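Local coordinates for 2-nitrobenzoate nitroreductase (Pseudomonas fluorescens, PDB 4Z85) that catalyses the reduction of the nitro group of 2-nitrobenzoate as an FMN-dependent 2-nitroreductase of the flavoredoxin family, at the interface of chains A and B. Residues are numbered along the deposited sequence; one frame, centred on the assembly and turned at random. Chains: chain A/B, 2-nitrobenzoate nitroreductase.

Contact 1: the interface of chains A and B. Residues chain A 179, 200-203; chain B 191-193.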
loop_
_atom_site.group_PDB
_atom_site.type_symbol
_atom_site.label_atom_id
_atom_site.label_comp_id
_atom_site.label_asym_id
_atom_site.label_seq_id
_atom_site.Cartn_x
_atom_site.Cartn_y
_atom_site.Cartn_z
ATOM N N VAL A 179 -8.360 15.307 6.499
ATOM C CA VAL A 179 -7.646 14.753 5.348
ATOM C C VAL A 179 -6.886 15.837 4.594
ATOM O O VAL A 179 -5.784 15.602 4.087
ATOM C CB VAL A 179 -8.629 14.003 4.404
ATOM C CG1 VAL A 179 -7.972 13.640 3.080
ATOM C CG2 VAL A 179 -9.151 12.746 5.088
ATOM N N VAL A 200 -7.086 15.695 -6.024
ATOM C CA VAL A 200 -8.395 15.866 -6.639
ATOM C C VAL A 200 -9.411 15.021 -5.902
ATOM O O VAL A 200 -9.119 13.947 -5.367
ATOM C CB VAL A 200 -8.428 15.482 -8.127
ATOM C CG1 VAL A 200 -7.544 16.402 -8.933
ATOM C CG2 VAL A 200 -8.041 14.020 -8.340
ATOM N N ARG A 201 -10.620 15.542 -5.878
ATOM C CA ARG A 201 -11.753 14.857 -5.310
ATOM C C ARG A 201 -12.490 14.178 -6.448
ATOM O O ARG A 201 -12.862 14.829 -7.427
ATOM C CB ARG A 201 -12.656 15.849 -4.591
ATOM C CG ARG A 201 -13.820 15.248 -3.858
ATOM C CD ARG A 201 -14.480 16.346 -3.042
ATOM N NE ARG A 201 -14.938 15.855 -1.748
ATOM C CZ ARG A 201 -16.162 15.404 -1.518
ATOM N NH1 ARG A 201 -17.056 15.413 -2.492
ATOM N NH2 ARG A 201 -16.497 14.971 -0.310
ATOM N N LEU A 202 -12.665 12.869 -6.341
ATOM C CA LEU A 202 -13.413 12.116 -7.332
ATOM C C LEU A 202 -14.408 11.250 -6.581
ATOM O O LEU A 202 -14.023 10.317 -5.885
ATOM C CB LEU A 202 -12.488 11.279 -8.218
ATOM C CG LEU A 202 -11.422 12.010 -9.049
ATOM C CD1 LEU A 202 -10.498 11.017 -9.736
ATOM C CD2 LEU A 202 -12.072 12.908 -10.089
ATOM N N THR A 203 -15.695 11.575 -6.683
ATOM C CA THR A 203 -16.681 10.859 -5.888
ATOM C C THR A 203 -17.300 9.716 -6.678
ATOM O O THR A 203 -17.411 9.759 -7.907
ATOM C CB THR A 203 -17.798 11.789 -5.379
ATOM O OG1 THR A 203 -18.517 12.318 -6.494
ATOM C CG2 THR A 203 -17.212 12.932 -4.575
ATOM N N PRO B 191 -13.050 10.558 -0.511
ATOM C CA PRO B 191 -13.009 10.424 -1.967
ATOM C C PRO B 191 -11.892 11.261 -2.579
ATOM O O PRO B 191 -12.097 11.945 -3.572
ATOM C CB PRO B 191 -14.385 10.952 -2.393
ATOM C CG PRO B 191 -14.655 12.016 -1.403
ATOM C CD PRO B 191 -14.099 11.500 -0.078
ATOM N N ASN B 192 -10.703 11.192 -1.986
ATOM C CA ASN B 192 -9.614 12.069 -2.382
ATOM C C ASN B 192 -8.441 11.294 -2.949
ATOM O O ASN B 192 -8.154 10.187 -2.488
ATOM C CB ASN B 192 -9.188 12.904 -1.180
ATOM C CG ASN B 192 -10.316 13.783 -0.682
ATOM O OD1 ASN B 192 -10.682 14.753 -1.339
ATOM N ND2 ASN B 192 -10.903 13.421 0.447
ATOM N N TYR B 193 -7.791 11.876 -3.952
ATOM C CA TYR B 193 -6.680 11.246 -4.652
ATOM C C TYR B 193 -5.504 12.200 -4.717
ATOM O O TYR B 193 -5.682 13.391 -4.923
ATOM C CB TYR B 193 -7.117 10.821 -6.065
ATOM C CG TYR B 193 -8.207 9.804 -5.969
ATOM C CD1 TYR B 193 -9.538 10.186 -5.773
ATOM C CD2 TYR B 193 -7.909 8.449 -6.002
ATOM C CE1 TYR B 193 -10.532 9.242 -5.628
ATOM C CE2 TYR B 193 -8.900 7.509 -5.873
ATOM C CZ TYR B 193 -10.201 7.903 -5.680
ATOM O OH TYR B 193 -11.160 6.934 -5.529
HETATM O O HOH W 1 -13.583 8.026 -4.537
HETATM O O HOH W 2 -12.509 16.682 -0.667
#

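Contact 2: the interface of chains A and B. Residues chain A 193-195, 197; chain B 195-196, 198-199.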
loop_
_atom_site.group_PDB
_atom_site.type_symbol
_atom_site.label_atom_id
_atom_site.label_comp_id
_atom_site.label_asym_id
_atom_site.label_seq_id
_atom_site.Cartn_x
_atom_site.Cartn_y
_atom_site.Cartn_z
ATOM N N TYR A 193 9.995 10.168 -3.751
ATOM C CA TYR A 193 8.836 10.313 -2.882
ATOM C C TYR A 193 7.854 11.292 -3.493
ATOM O O TYR A 193 8.252 12.301 -4.055
ATOM C CB TYR A 193 9.277 10.783 -1.484
ATOM C CG TYR A 193 10.162 9.751 -0.865
ATOM C CD1 TYR A 193 11.525 9.687 -1.171
ATOM C CD2 TYR A 193 9.633 8.785 -0.020
ATOM C CE1 TYR A 193 12.327 8.698 -0.642
ATOM C CE2 TYR A 193 10.432 7.810 0.520
ATOM C CZ TYR A 193 11.768 7.763 0.206
ATOM O OH TYR A 193 12.529 6.757 0.745
ATOM N N CYS A 194 6.565 10.982 -3.388
ATOM C CA CYS A 194 5.519 11.875 -3.842
ATOM C C CYS A 194 4.909 12.599 -2.653
ATOM O O CYS A 194 4.426 11.974 -1.713
ATOM C CB CYS A 194 4.448 11.092 -4.609
ATOM N N ARG A 195 4.950 13.925 -2.672
ATOM C CA ARG A 195 4.269 14.688 -1.642
ATOM C C ARG A 195 2.787 14.737 -1.989
ATOM O O ARG A 195 2.434 14.790 -3.165
ATOM C CB ARG A 195 4.840 16.103 -1.554
ATOM C CG ARG A 195 6.333 16.200 -1.282
ATOM C CD ARG A 195 6.722 17.640 -1.568
ATOM N NE ARG A 195 8.070 17.977 -1.164
ATOM C CZ ARG A 195 8.688 19.088 -1.543
ATOM N NH1 ARG A 195 8.082 19.951 -2.355
ATOM N NH2 ARG A 195 9.926 19.325 -1.128
ATOM N N THR A 197 0.467 16.932 -2.117
ATOM C CA THR A 197 0.094 18.343 -2.201
ATOM C C THR A 197 -0.755 18.690 -3.425
ATOM O O THR A 197 -1.213 19.824 -3.566
ATOM C CB THR A 197 1.354 19.205 -2.241
ATOM O OG1 THR A 197 2.149 18.792 -3.359
ATOM C CG2 THR A 197 2.156 19.017 -0.966
ATOM N N ARG B 195 -2.237 13.199 -6.807
ATOM C CA ARG B 195 -1.497 13.027 -8.043
ATOM C C ARG B 195 -0.011 13.017 -7.710
ATOM O O ARG B 195 0.418 13.722 -6.799
ATOM C CB ARG B 195 -1.814 14.159 -9.021
ATOM C CG ARG B 195 -3.280 14.329 -9.386
ATOM C CD ARG B 195 -3.390 15.678 -10.076
ATOM N NE ARG B 195 -4.679 15.926 -10.684
ATOM C CZ ARG B 195 -5.067 17.120 -11.110
ATOM N NH1 ARG B 195 -4.269 18.176 -10.968
ATOM N NH2 ARG B 195 -6.267 17.264 -11.659
ATOM N N THR B 196 0.775 12.227 -8.430
ATOM C CA THR B 196 2.193 12.116 -8.106
ATOM C C THR B 196 3.026 13.099 -8.933
ATOM O O THR B 196 3.974 12.729 -9.613
ATOM C CB THR B 196 2.685 10.668 -8.292
ATOM O OG1 THR B 196 2.238 10.161 -9.552
ATOM C CG2 THR B 196 2.103 9.781 -7.187
ATOM N N ASP B 198 4.325 16.091 -7.497
ATOM C CA ASP B 198 5.170 16.918 -6.634
ATOM C C ASP B 198 6.137 16.010 -5.880
ATOM O O ASP B 198 5.805 15.481 -4.814
ATOM C CB ASP B 198 4.308 17.741 -5.673
ATOM C CG ASP B 198 5.130 18.593 -4.719
ATOM O OD1 ASP B 198 6.334 18.799 -4.978
ATOM O OD2 ASP B 198 4.561 19.067 -3.710
ATOM N N ARG B 199 7.311 15.797 -6.458
ATOM C CA ARG B 199 8.201 14.757 -5.946
ATOM C C ARG B 199 9.487 15.303 -5.382
ATOM O O ARG B 199 9.903 16.424 -5.700
ATOM C CB ARG B 199 8.544 13.760 -7.045
ATOM C CG ARG B 199 7.341 13.216 -7.732
ATOM C CD ARG B 199 7.738 12.251 -8.798
ATOM N NE ARG B 199 6.548 11.698 -9.432
ATOM C CZ ARG B 199 6.575 10.712 -10.321
ATOM N NH1 ARG B 199 7.733 10.163 -10.670
ATOM N NH2 ARG B 199 5.437 10.264 -10.845
HETATM O O HOH W 3 2.988 14.276 -5.729
HETATM O O HOH W 4 -0.060 15.008 -4.505
#

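Contact 3: the interface of chains A and B. Residues chain A 49, 51-52, 139, 160; chain B 18, 22, 25.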
loop_
_atom_site.group_PDB
_atom_site.type_symbol
_atom_site.label_atom_id
_atom_site.label_comp_id
_atom_site.label_asym_id
_atom_site.label_seq_id
_atom_site.Cartn_x
_atom_site.Cartn_y
_atom_site.Cartn_z
ATOM N N TYR A 49 -3.154 -1.376 4.986
ATOM C CA TYR A 49 -4.165 -1.941 5.879
ATOM C C TYR A 49 -4.888 -3.078 5.176
ATOM O O TYR A 49 -4.966 -3.133 3.937
ATOM C CB TYR A 49 -5.169 -0.869 6.337
ATOM C CG TYR A 49 -6.328 -0.610 5.392
ATOM C CD1 TYR A 49 -6.176 0.206 4.274
ATOM C CD2 TYR A 49 -7.582 -1.181 5.626
ATOM C CE1 TYR A 49 -7.235 0.442 3.409
ATOM C CE2 TYR A 49 -8.640 -0.953 4.765
ATOM C CZ TYR A 49 -8.469 -0.140 3.668
ATOM O OH TYR A 49 -9.545 0.085 2.824
ATOM N N GLY A 51 -7.927 -4.611 6.963
ATOM C CA GLY A 51 -9.347 -4.590 7.316
ATOM C C GLY A 51 -9.621 -3.804 8.576
ATOM O O GLY A 51 -8.687 -3.367 9.246
ATOM N N GLU A 52 -10.903 -3.639 8.917
ATOM C CA GLU A 52 -11.251 -2.847 10.105
ATOM C C GLU A 52 -11.825 -3.675 11.264
ATOM O O GLU A 52 -11.920 -3.166 12.380
ATOM C CB GLU A 52 -12.244 -1.735 9.744
ATOM C CG GLU A 52 -13.610 -2.217 9.296
ATOM C CD GLU A 52 -13.820 -2.052 7.800
ATOM O OE1 GLU A 52 -12.821 -1.847 7.071
ATOM O OE2 GLU A 52 -14.991 -2.117 7.357
ATOM N N TRP A 139 0.190 4.598 14.934
ATOM C CA TRP A 139 -0.644 3.484 15.349
ATOM C C TRP A 139 0.080 2.723 16.454
ATOM O O TRP A 139 1.219 2.289 16.276
ATOM C CB TRP A 139 -0.927 2.527 14.185
ATOM C CG TRP A 139 -1.762 3.046 13.064
ATOM C CD1 TRP A 139 -2.466 4.219 13.016
ATOM C CD2 TRP A 139 -1.989 2.389 11.812
ATOM N NE1 TRP A 139 -3.125 4.322 11.811
ATOM C CE2 TRP A 139 -2.851 3.208 11.059
ATOM C CE3 TRP A 139 -1.539 1.179 11.253
ATOM C CZ2 TRP A 139 -3.265 2.867 9.768
ATOM C CZ3 TRP A 139 -1.952 0.844 9.984
ATOM C CH2 TRP A 139 -2.807 1.680 9.251
ATOM N N ILE A 160 -4.188 -2.774 15.086
ATOM C CA ILE A 160 -4.179 -1.441 15.654
ATOM C C ILE A 160 -5.009 -1.429 16.931
ATOM O O ILE A 160 -6.199 -1.713 16.893
ATOM C CB ILE A 160 -4.753 -0.410 14.679
ATOM C CG1 ILE A 160 -4.027 -0.496 13.338
ATOM C CG2 ILE A 160 -4.647 0.992 15.267
ATOM C CD1 ILE A 160 -4.744 0.230 12.221
ATOM N N ILE B 18 -8.728 4.485 9.991
ATOM C CA ILE B 18 -7.718 3.710 9.265
ATOM C C ILE B 18 -7.482 4.285 7.865
ATOM O O ILE B 18 -6.343 4.634 7.520
ATOM C CB ILE B 18 -8.110 2.230 9.128
ATOM C CG1 ILE B 18 -8.191 1.562 10.500
ATOM C CG2 ILE B 18 -7.089 1.501 8.223
ATOM C CD1 ILE B 18 -8.868 0.200 10.466
ATOM N N VAL B 22 -3.643 6.015 6.769
ATOM C CA VAL B 22 -2.592 5.354 5.990
ATOM C C VAL B 22 -2.716 5.766 4.525
ATOM O O VAL B 22 -3.723 5.520 3.874
ATOM C CB VAL B 22 -2.615 3.791 6.121
ATOM C CG1 VAL B 22 -4.000 3.200 5.847
ATOM C CG2 VAL B 22 -1.586 3.169 5.169
ATOM N N ARG B 25 -2.304 5.509 -0.826
ATOM C CA ARG B 25 -2.349 4.079 -1.129
ATOM C C ARG B 25 -2.354 3.834 -2.636
ATOM O O ARG B 25 -2.999 4.564 -3.395
ATOM C CB ARG B 25 -3.587 3.433 -0.496
ATOM C CG ARG B 25 -3.653 3.636 1.015
ATOM C CD ARG B 25 -4.776 2.837 1.642
ATOM N NE ARG B 25 -6.124 3.232 1.235
ATOM C CZ ARG B 25 -6.809 4.257 1.740
ATOM N NH1 ARG B 25 -6.254 5.089 2.603
ATOM N NH2 ARG B 25 -8.063 4.470 1.335
#

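Contact 1: the interface of chains A and B
A:Leu202 brings its CB to 3.8 Å from B:Tyr193 CE1, off the plane of the ring and beyond its rim, the two side chains crossing at about a right angle. Next to it, CG2 of A:Val200 packs on the CB of the same tyrosine. B:Pro191 fills the other end: its CB meets the CG2 methyl of A:Thr203, while its CG sits over one face of the A:Arg201 guanidinium, 3.5 Å above the plane and toward the rim. The arginine reaches there because CG stands anti to the backbone N (chi1 -175°) and the chain bends at chi3. Between these groups runs an antiparallel pairing of backbones. A:Val200 gives its N to B:Tyr193 O and takes B:Tyr193 N on its own O at 2.8 Å. A further bond runs from A:Leu202 N to B:Pro191 O at 3.0 Å. Water finishes the rim. Water 2 lies in the guanidinium plane, its O 2.8 Å from A:Arg201 NE, and also reaches B:Asn192 OD1; water 1 joins the B:Tyr193 hydroxyl to A:Leu202 O. With an alanine in place of A:Arg201, the ring of B:Pro191 would probably lose its flat cover and the water at B:Asn192 OD1 its link to chain A. In the fold, strand 199-201 of chain A pairs antiparallel with strand 192-195 of chain B, giving a short stretch of sheet shared by the two subunits.

Contact 2: the interface of chains A and B
Strand 192-195 of chain A pairs antiparallel with the start of strand 199-201 of chain B, A:Cys194 facing B:Arg199 and A:Arg195 N bonding to B:Asp198 O at 2.8 Å with 161° at the hydrogen. B:Asp198 carries most of the side-chain contact. Its CG is anti to the backbone N (chi1 178°), which turns the carboxylate toward chain A between two partners. On one branch, OD2 accepts a short bond from the A:Thr197 hydroxyl OG1, 2.5 Å away, through the anti lone pair. On the other, OD1 makes a loose salt bridge to A:Arg195 NH1 at 3.4 Å, weak as a hydrogen bond, with the guanidinium and carboxylate planes nearly perpendicular. The extended arginine also brings its CD to 3.7 Å from the carboxylate carbon CG, a contact of chain rather than head group. CB of A:Cys194, a residue modelled without its sulfur, touches the B:Thr196 methyl CG2. Behind this, B:Arg199 NE bonds B:Thr196 O at 2.8 Å within chain B, which may steady the segment that carries B:Asp198. Water 3 and water 4 each bridge the carbonyl oxygens of A:Arg195 and B:Arg195, and water 3 O also lies 2.9 Å from B:Asp198 N. The site joins the end of one copy's strand 192-195 to the start of the other's strand 199-201, near the two-fold axis, and probably fixes how the subunits sit together.

Contact 3: the interface of chains A and B
Apolar packing makes up most of this patch, with B:Ile18, on helix 11-21, pressed against several side chains of chain A. Its CG2 branch touches the root of A:Tyr49, 3.6 Å from CB and equally near CG, the two side chains crossing at about a right angle. CG2 is anti to the backbone N, leaving CG1 beside that N (chi1 -64°) to run on toward A:Ile160 and A:Glu52. CG1 lies 4.1 Å from the A:Ile160 CD1 methyl, and the terminal CD1 comes to 3.9 Å from A:Glu52 CA, near the carbonyl of A:Gly51. Just past the helix, B:Val22 sets its CB 3.8 Å from CH2 of A:Trp139, at the far end of the indole. From within chain A, A:Ile160 CD1 sits over one face of that indole, 3.4 Å above the plane and toward the rim; the valine lies on the opposite side of the plane, at the rim. B:Val22 CG1 also approaches A:Tyr49 CD1. B:Arg25 meets the edge of the A:Tyr49 ring with its CD methylene and NE. CD lies in the ring plane, 3.9 Å from CE1, and the guanidinium stands almost perpendicular to the ring. Within chain B, its NH1 donates to B:Val22 O at 2.9 Å, 151° at the hydrogen, with the carbonyl oxygen only 3° out of the guanidinium plane.

Contacts 1 and 2 have their C-alpha centres about 15 Å apart and use the same two elements: contact 1 sets strand 199-201 of A against 192-195 of B and contact 2 the reverse, so the two-fold twin of contact 2 extends the pairing of contact 1. Contact 3 draws on other parts, helix 11-21 and strands 47-52, 137-150 and 153-165, with centres about 18 Å from contact 1 and 21 Å from contact 2. Because each has a two-fold twin, backbone pairing and side-chain packing are spread over a broad surface, consistent with a stable dimer, though the structure alone does not prove one in solution.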